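Long-range contacts in cytochrome P450 reductase (Amycolatopsis methanolica 239, PDB 5OGX), which passes electrons from NADH, by way of FAD and a [2Fe-2S] cluster, to the cytochrome P450 partner that O-demethylates guaiacol and other lignin-derived aromatics: residues T4-V9 with L82-V87; L100-A105 with E189-L194. All blocks are in the same frame, centred on the assembly; numbering follows the deposited sequence.

Contact 1 of 2, residues T4-V9 with L82-V87; sequences TFAVSV and LADTEV
Val7 and Thr85 face each other across two parallel strands, 5-9 and 85-87, whose axes run 13° apart and come within 4.8 Å, and the backbone bonds zigzag between them. Ala6 O takes the N-H of Thr85, Thr85 O takes that of Ser8, and Ser8 O receives Val87 N at 2.9 Å. One step before the regular pairing, a side chain stands in for the backbone: Ala6 N reaches Asp84 OD1 at 3.0 Å, approaching from above the carboxylate plane, 60° out of it. Asp84 OD1 also lies at the edge of the Phe5 ring, in its plane, 3.6 Å from Phe5 CD1. With CG anti to its own carbonyl carbon (chi1 -65°), the ring of Phe5 lays one face on the backbone before the strand; Ala83 N sits 3.7 Å above its centre, and Leu82 C is displaced toward the rim. An alanine here would probably leave the Leu82-Ala83 peptide without its aromatic cover and open a gap beside Asp84. Thr85 OG1 donates to Ala83 O at 2.8 Å, tying the start of the strand to the residues just before it. Further along, Val9 CB meets Val87 CG2 at 3.7 Å, the two side chains crossing obliquely, while on the other face Ser8 OG rests against Glu86 CG. The pair forms the parallel centre of the mixed sheet in the beta-grasp [2Fe-2S] domain of the plant-type ferredoxin family: strand 12-16 flanks 5-9, strand 46-51 flanks 85-88, and helix 22-28 packs on the face of Val7, Val9 and Val87 through Leu22 and Phe26.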
ATOM      1  N   THR A   4      22.142 -10.241  19.591  1.00 44.90           N
ATOM      2  CA  THR A   4      21.745  -9.826  18.245  1.00 44.72           C
ATOM      3  C   THR A   4      22.784 -10.229  17.195  1.00 40.63           C
ATOM      4  O   THR A   4      23.946 -10.466  17.518  1.00 39.09           O
ATOM      5  CB  THR A   4      21.532  -8.301  18.156  1.00 47.50           C
ATOM      6  OG1 THR A   4      22.804  -7.643  18.074  1.00 55.94           O
ATOM      7  CG2 THR A   4      20.783  -7.795  19.375  1.00 58.73           C
ATOM      8  N   PHE A   5      22.356 -10.295  15.938  1.00 35.41           N
ATOM      9  CA  PHE A   5      23.236 -10.601  14.823  1.00 39.52           C
ATOM     10  C   PHE A   5      23.367  -9.386  13.917  1.00 35.84           C
ATOM     11  O   PHE A   5      22.432  -8.595  13.762  1.00 37.10           O
ATOM     12  CB  PHE A   5      22.714 -11.788  14.009  1.00 38.51           C
ATOM     13  CG  PHE A   5      22.692 -13.082  14.768  1.00 39.03           C
ATOM     14  CD1 PHE A   5      23.870 -13.723  15.107  1.00 42.47           C
ATOM     15  CD2 PHE A   5      21.490 -13.663  15.132  1.00 37.75           C
ATOM     16  CE1 PHE A   5      23.845 -14.917  15.803  1.00 43.39           C
ATOM     17  CE2 PHE A   5      21.457 -14.855  15.823  1.00 38.74           C
ATOM     18  CZ  PHE A   5      22.640 -15.484  16.163  1.00 39.49           C
ATOM     19  N   ALA A   6      24.540  -9.249  13.316  1.00 34.72           N
ATOM     20  CA  ALA A   6      24.784  -8.188  12.352  1.00 31.54           C
ATOM     21  C   ALA A   6      24.264  -8.628  10.988  1.00 30.90           C
ATOM     22  O   ALA A   6      24.641  -9.696  10.490  1.00 34.32           O
ATOM     23  CB  ALA A   6      26.278  -7.869  12.292  1.00 34.91           C
ATOM     24  N   VAL A   7      23.388  -7.824  10.394  1.00 29.93           N
ATOM     25  CA  VAL A   7      22.857  -8.107   9.066  1.00 29.05           C
ATOM     26  C   VAL A   7      23.105  -6.900   8.173  1.00 29.55           C
ATOM     27  O   VAL A   7      22.948  -5.751   8.596  1.00 28.74           O
ATOM     28  CB  VAL A   7      21.361  -8.483   9.121  1.00 28.22           C
ATOM     29  CG1 VAL A   7      21.182  -9.720  10.026  1.00 29.96           C
ATOM     30  CG2 VAL A   7      20.523  -7.330   9.638  1.00 30.40           C
ATOM     31  N   SER A   8      23.511  -7.156   6.932  1.00 28.15           N
ATOM     32  CA  SER A   8      23.946  -6.072   6.071  1.00 25.11           C
ATOM     33  C   SER A   8      23.347  -6.235   4.683  1.00 26.76           C
ATOM     34  O   SER A   8      23.162  -7.351   4.194  1.00 27.07           O
ATOM     35  CB  SER A   8      25.470  -6.018   5.959  1.00 33.52           C
ATOM     36  OG  SER A   8      25.961  -7.182   5.330  1.00 41.27           O
ATOM     37  N   VAL A   9      23.070  -5.099   4.054  1.00 25.55           N
ATOM     38  CA  VAL A   9      22.673  -5.040   2.648  1.00 25.00           C
ATOM     39  C   VAL A   9      23.219  -3.745   2.066  1.00 28.57           C
ATOM     40  O   VAL A   9      23.160  -2.696   2.707  1.00 27.29           O
ATOM     41  CB  VAL A   9      21.142  -5.121   2.462  1.00 27.32           C
ATOM     42  CG1 VAL A   9      20.418  -3.919   3.094  1.00 25.74           C
ATOM     43  CG2 VAL A   9      20.801  -5.201   0.976  1.00 27.50           C
ATOM     44  N   LEU A  82      20.160 -16.558  11.903  1.00 36.24           N
ATOM     45  CA  LEU A  82      20.742 -17.492  12.863  1.00 33.27           C
ATOM     46  C   LEU A  82      22.235 -17.262  13.038  1.00 40.50           C
ATOM     47  O   LEU A  82      22.886 -17.979  13.814  1.00 37.64           O
ATOM     48  CB  LEU A  82      20.472 -18.933  12.424  1.00 38.12           C
ATOM     49  CG  LEU A  82      19.010 -19.270  12.138  1.00 40.20           C
ATOM     50  CD1 LEU A  82      18.895 -20.562  11.340  1.00 38.73           C
ATOM     51  CD2 LEU A  82      18.225 -19.361  13.437  1.00 43.43           C
ATOM     52  N   ALA A  83      22.784 -16.282  12.329  1.00 38.05           N
ATOM     53  CA  ALA A  83      24.181 -15.876  12.409  1.00 37.58           C
ATOM     54  C   ALA A  83      24.279 -14.513  11.738  1.00 33.81           C
ATOM     55  O   ALA A  83      23.310 -14.027  11.150  1.00 32.39           O
ATOM     56  CB  ALA A  83      25.107 -16.892  11.736  1.00 40.13           C
ATOM     57  N   ASP A  84      25.451 -13.891  11.835  1.00 35.00           N
ATOM     58  CA  ASP A  84      25.672 -12.676  11.058  1.00 32.99           C
ATOM     59  C   ASP A  84      25.466 -12.996   9.586  1.00 35.84           C
ATOM     60  O   ASP A  84      25.972 -14.007   9.083  1.00 36.45           O
ATOM     61  CB  ASP A  84      27.075 -12.128  11.296  1.00 38.37           C
ATOM     62  CG  ASP A  84      27.311 -11.752  12.734  1.00 41.06           C
ATOM     63  OD1 ASP A  84      26.330 -11.702  13.504  1.00 37.59           O
ATOM     64  OD2 ASP A  84      28.480 -11.504  13.089  1.00 44.59           O
ATOM     65  N   THR A  85      24.689 -12.157   8.905  1.00 33.76           N
ATOM     66  CA  THR A  85      24.166 -12.508   7.592  1.00 31.74           C
ATOM     67  C   THR A  85      24.271 -11.318   6.656  1.00 29.88           C
ATOM     68  O   THR A  85      23.865 -10.207   7.003  1.00 31.23           O
ATOM     69  CB  THR A  85      22.713 -12.987   7.707  1.00 31.09           C
ATOM     70  OG1 THR A  85      22.686 -14.242   8.401  1.00 32.52           O
ATOM     71  CG2 THR A  85      22.059 -13.152   6.338  1.00 26.33           C
ATOM     72  N   GLU A  86      24.827 -11.563   5.474  1.00 27.96           N
ATOM     73  CA  GLU A  86      24.962 -10.566   4.423  1.00 27.08           C
ATOM     74  C   GLU A  86      24.003 -10.922   3.298  1.00 25.98           C
ATOM     75  O   GLU A  86      23.979 -12.071   2.852  1.00 26.46           O
ATOM     76  CB  GLU A  86      26.403 -10.531   3.898  1.00 29.35           C
ATOM     77  CG  GLU A  86      26.597  -9.575   2.738  1.00 30.98           C
ATOM     78  CD  GLU A  86      28.000  -9.613   2.152  1.00 37.07           C
ATOM     79  OE1 GLU A  86      28.274  -8.793   1.246  1.00 41.38           O
ATOM     80  OE2 GLU A  86      28.823 -10.449   2.586  1.00 37.79           O
ATOM     81  N   VAL A  87      23.217  -9.946   2.828  1.00 24.63           N
ATOM     82  CA  VAL A  87      22.200 -10.246   1.832  1.00 23.60           C
ATOM     83  C   VAL A  87      22.316  -9.303   0.642  1.00 23.07           C
ATOM     84  O   VAL A  87      22.928  -8.239   0.710  1.00 24.14           O
ATOM     85  CB  VAL A  87      20.774 -10.176   2.419  1.00 23.57           C
ATOM     86  CG1 VAL A  87      20.643 -11.131   3.605  1.00 23.07           C
ATOM     87  CG2 VAL A  87      20.426  -8.754   2.814  1.00 24.15           C
TER

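Contact 2 of 2, residues L100-A105 with E189-L194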
ATOM      1  N   LEU A 100      10.838   2.701  10.087  1.00 19.74           N
ATOM      2  CA  LEU A 100       9.697   1.981  10.636  1.00 18.22           C
ATOM      3  C   LEU A 100       9.688   2.151  12.148  1.00 22.85           C
ATOM      4  O   LEU A 100      10.710   1.929  12.800  1.00 24.78           O
ATOM      5  CB  LEU A 100       9.797   0.500  10.273  1.00 20.32           C
ATOM      6  CG  LEU A 100       8.773  -0.472  10.857  1.00 19.48           C
ATOM      7  CD1 LEU A 100       7.382  -0.104  10.347  1.00 18.06           C
ATOM      8  CD2 LEU A 100       9.128  -1.901  10.446  1.00 21.51           C
ATOM      9  N   ARG A 101       8.551   2.542  12.720  1.00 20.33           N
ATOM     10  CA  ARG A 101       8.568   2.747  14.166  1.00 22.45           C
ATOM     11  C   ARG A 101       7.224   2.406  14.792  1.00 21.50           C
ATOM     12  O   ARG A 101       6.200   2.289  14.114  1.00 21.63           O
ATOM     13  CB  ARG A 101       8.986   4.178  14.523  1.00 28.52           C
ATOM     14  CG  ARG A 101       8.021   5.277  14.121  1.00 30.85           C
ATOM     15  CD  ARG A 101       8.585   6.647  14.560  1.00 31.97           C
ATOM     16  NE  ARG A 101       7.640   7.736  14.312  1.00 31.48           N
ATOM     17  CZ  ARG A 101       6.592   8.008  15.083  1.00 34.34           C
ATOM     18  NH1 ARG A 101       6.353   7.274  16.165  1.00 34.31           N
ATOM     19  NH2 ARG A 101       5.777   9.013  14.775  1.00 34.49           N
ATOM     20  N   ASP A 102       7.255   2.220  16.113  1.00 22.40           N
ATOM     21  CA  ASP A 102       6.038   1.943  16.870  1.00 22.84           C
ATOM     22  C   ASP A 102       5.290   3.239  17.143  1.00 29.54           C
ATOM     23  O   ASP A 102       5.889   4.231  17.571  1.00 30.54           O
ATOM     24  CB  ASP A 102       6.377   1.244  18.181  1.00 27.02           C
ATOM     25  CG  ASP A 102       7.218   0.009  17.969  1.00 34.27           C
ATOM     26  OD1 ASP A 102       6.694  -0.961  17.387  1.00 35.69           O
ATOM     27  OD2 ASP A 102       8.402   0.018  18.366  1.00 35.82           O
ATOM     28  N   LEU A 103       3.986   3.231  16.899  1.00 24.30           N
ATOM     29  CA  LEU A 103       3.181   4.440  16.992  1.00 23.18           C
ATOM     30  C   LEU A 103       2.411   4.465  18.301  1.00 26.10           C
ATOM     31  O   LEU A 103       1.980   3.425  18.806  1.00 27.60           O
ATOM     32  CB  LEU A 103       2.190   4.539  15.831  1.00 23.45           C
ATOM     33  CG  LEU A 103       2.789   4.325  14.442  1.00 21.55           C
ATOM     34  CD1 LEU A 103       1.712   4.454  13.369  1.00 23.29           C
ATOM     35  CD2 LEU A 103       3.931   5.314  14.211  1.00 23.56           C
ATOM     36  N   THR A 104       2.251   5.670  18.847  1.00 24.45           N
ATOM     37  CA  THR A 104       1.354   5.910  19.979  1.00 24.81           C
ATOM     38  C   THR A 104       0.090   6.517  19.379  1.00 28.02           C
ATOM     39  O   THR A 104      -0.029   7.734  19.238  1.00 30.27           O
ATOM     40  CB  THR A 104       2.002   6.821  21.019  1.00 32.19           C
ATOM     41  OG1 THR A 104       3.217   6.225  21.496  1.00 35.95           O
ATOM     42  CG2 THR A 104       1.067   7.034  22.193  1.00 29.28           C
ATOM     43  N   ALA A 105      -0.847   5.653  18.984  1.00 27.65           N
ATOM     44  CA  ALA A 105      -1.981   6.037  18.150  1.00 26.86           C
ATOM     45  C   ALA A 105      -3.277   5.953  18.939  1.00 28.27           C
ATOM     46  O   ALA A 105      -3.517   4.958  19.630  1.00 29.34           O
ATOM     47  CB  ALA A 105      -2.079   5.138  16.916  1.00 24.41           C
ATOM     48  N   GLU A 189      -2.550  -0.487  18.716  1.00 22.59           N
ATOM     49  CA  GLU A 189      -1.181  -0.913  18.461  1.00 24.44           C
ATOM     50  C   GLU A 189      -0.918  -0.845  16.963  1.00 24.34           C
ATOM     51  O   GLU A 189      -1.657  -1.444  16.166  1.00 24.44           O
ATOM     52  CB  GLU A 189      -0.961  -2.328  18.989  1.00 25.64           C
ATOM     53  CG  GLU A 189       0.463  -2.839  18.841  1.00 27.59           C
ATOM     54  CD  GLU A 189       0.647  -4.215  19.446  1.00 37.16           C
ATOM     55  OE1 GLU A 189      -0.318  -4.742  20.035  1.00 36.65           O
ATOM     56  OE2 GLU A 189       1.757  -4.769  19.326  1.00 41.06           O
ATOM     57  N   ALA A 190       0.123  -0.116  16.571  1.00 22.68           N
ATOM     58  CA  ALA A 190       0.343   0.155  15.159  1.00 21.60           C
ATOM     59  C   ALA A 190       1.817   0.455  14.928  1.00 22.76           C
ATOM     60  O   ALA A 190       2.487   1.033  15.788  1.00 21.65           O
ATOM     61  CB  ALA A 190      -0.516   1.330  14.679  1.00 24.99           C
ATOM     62  N   THR A 191       2.314   0.058  13.754  1.00 21.15           N
ATOM     63  CA  THR A 191       3.669   0.392  13.334  1.00 17.62           C
ATOM     64  C   THR A 191       3.620   0.894  11.899  1.00 16.77           C
ATOM     65  O   THR A 191       2.761   0.499  11.109  1.00 20.54           O
ATOM     66  CB  THR A 191       4.613  -0.798  13.418  1.00 26.66           C
ATOM     67  OG1 THR A 191       4.106  -1.842  12.578  1.00 28.09           O
ATOM     68  CG2 THR A 191       4.687  -1.322  14.852  1.00 27.89           C
ATOM     69  N   GLY A 192       4.548   1.771  11.557  1.00 18.48           N
ATOM     70  CA  GLY A 192       4.629   2.254  10.203  1.00 17.59           C
ATOM     71  C   GLY A 192       5.749   3.262  10.069  1.00 16.79           C
ATOM     72  O   GLY A 192       6.431   3.597  11.040  1.00 18.29           O
ATOM     73  N   PRO A 193       5.959   3.773   8.849  1.00 17.89           N
ATOM     74  CA  PRO A 193       5.257   3.357   7.633  1.00 15.13           C
ATOM     75  C   PRO A 193       5.899   2.135   7.001  1.00 15.25           C
ATOM     76  O   PRO A 193       7.068   1.824   7.275  1.00 17.03           O
ATOM     77  CB  PRO A 193       5.426   4.568   6.716  1.00 17.33           C
ATOM     78  CG  PRO A 193       6.841   5.025   7.049  1.00 15.94           C
ATOM     79  CD  PRO A 193       7.028   4.743   8.556  1.00 17.00           C
ATOM     80  N   LEU A 194       5.144   1.466   6.130  1.00 15.85           N
ATOM     81  CA  LEU A 194       5.636   0.360   5.325  1.00 13.66           C
ATOM     82  C   LEU A 194       5.214   0.589   3.881  1.00 18.45           C
ATOM     83  O   LEU A 194       4.309   1.380   3.609  1.00 17.36           O
ATOM     84  CB  LEU A 194       5.079  -0.983   5.818  1.00 15.75           C
ATOM     85  CG  LEU A 194       5.535  -1.362   7.232  1.00 19.52           C
ATOM     86  CD1 LEU A 194       4.433  -2.127   7.945  1.00 27.09           C
ATOM     87  CD2 LEU A 194       6.802  -2.196   7.163  1.00 27.22           C
TER
HETATM   88  O   HOH W   1       3.840  -1.161  18.129  1.00 33.56           O
HETATM   89  O   HOH W   2       2.082   0.636  18.910  1.00 27.38           O
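Leu100 drives its CD1 methyl against the backbone of Gly192, 3.6 Å from the N atom, and on to Leu194 CG at 3.8 Å. Chi1 of 174° puts Leu100 CG anti to the backbone N, and chi2 of 63° then places CD1 against Gly192; the two leucine side chains pass at a slant. Beside them the antiparallel strands pair through Arg101 and Gly192, each N-H bonding to the other's carbonyl: Arg101 N to Gly192 O at 2.9 Å, and Gly192 N to Arg101 O. Thr191 CA also brings its hydrogen to Arg101 O. In the next pair, which is non-hydrogen-bonded, Asp102 and Thr191 lie side by side and point the same way, with OD1 3.3 Å from the CG2 methyl. Leu103 N then bonds to Ala190 O at 2.9 Å, and Leu103 CD1 touches Ala190 CB on the opposite face of the sheet. The strands are strongly twisted, their N-to-C directions 128° apart, and here a water close to Leu103 O accepts from Ala190 N at 3.1 Å; pairing resumes between Ala105 and Val188.

Outside this shell, Arg28 makes a salt bridge to Asp102 OD1, to which a second water may donate. Arg101 sends NH2 to Pro127 O, and Leu103 CD2 lies over one face of the Arg101 guanidinium, offset toward the rim. The Leu194 side chain is about 7 Å from the FAD and 8 Å from the cluster. The Asp102-Arg28 charge pair and the packing of Leu27 on Leu100 and Leu194 probably help to hold helix 22-28 of the iron-sulfur domain against this FAD-domain sheet.

Contact 1 and contact 2 come in series along the chain, one in each of two cofactor domains. Contact 1 closes before contact 2 opens: strand 85-88 ends the first pairing, and the next strand in the chain, 101-114, begins the second. They share no sheet, one lying in the mixed sheet of the iron-sulfur domain and the other in the antiparallel sheet of the FAD domain. Their centres are 24 Å apart, and their nearest atoms, about 13 Å apart, do not touch. Helix 22-28 meets both, one through Leu22 and Phe26, the other through Leu27 and Arg28, so this helix of the iron-sulfur domain lies at the interface with the FAD domain.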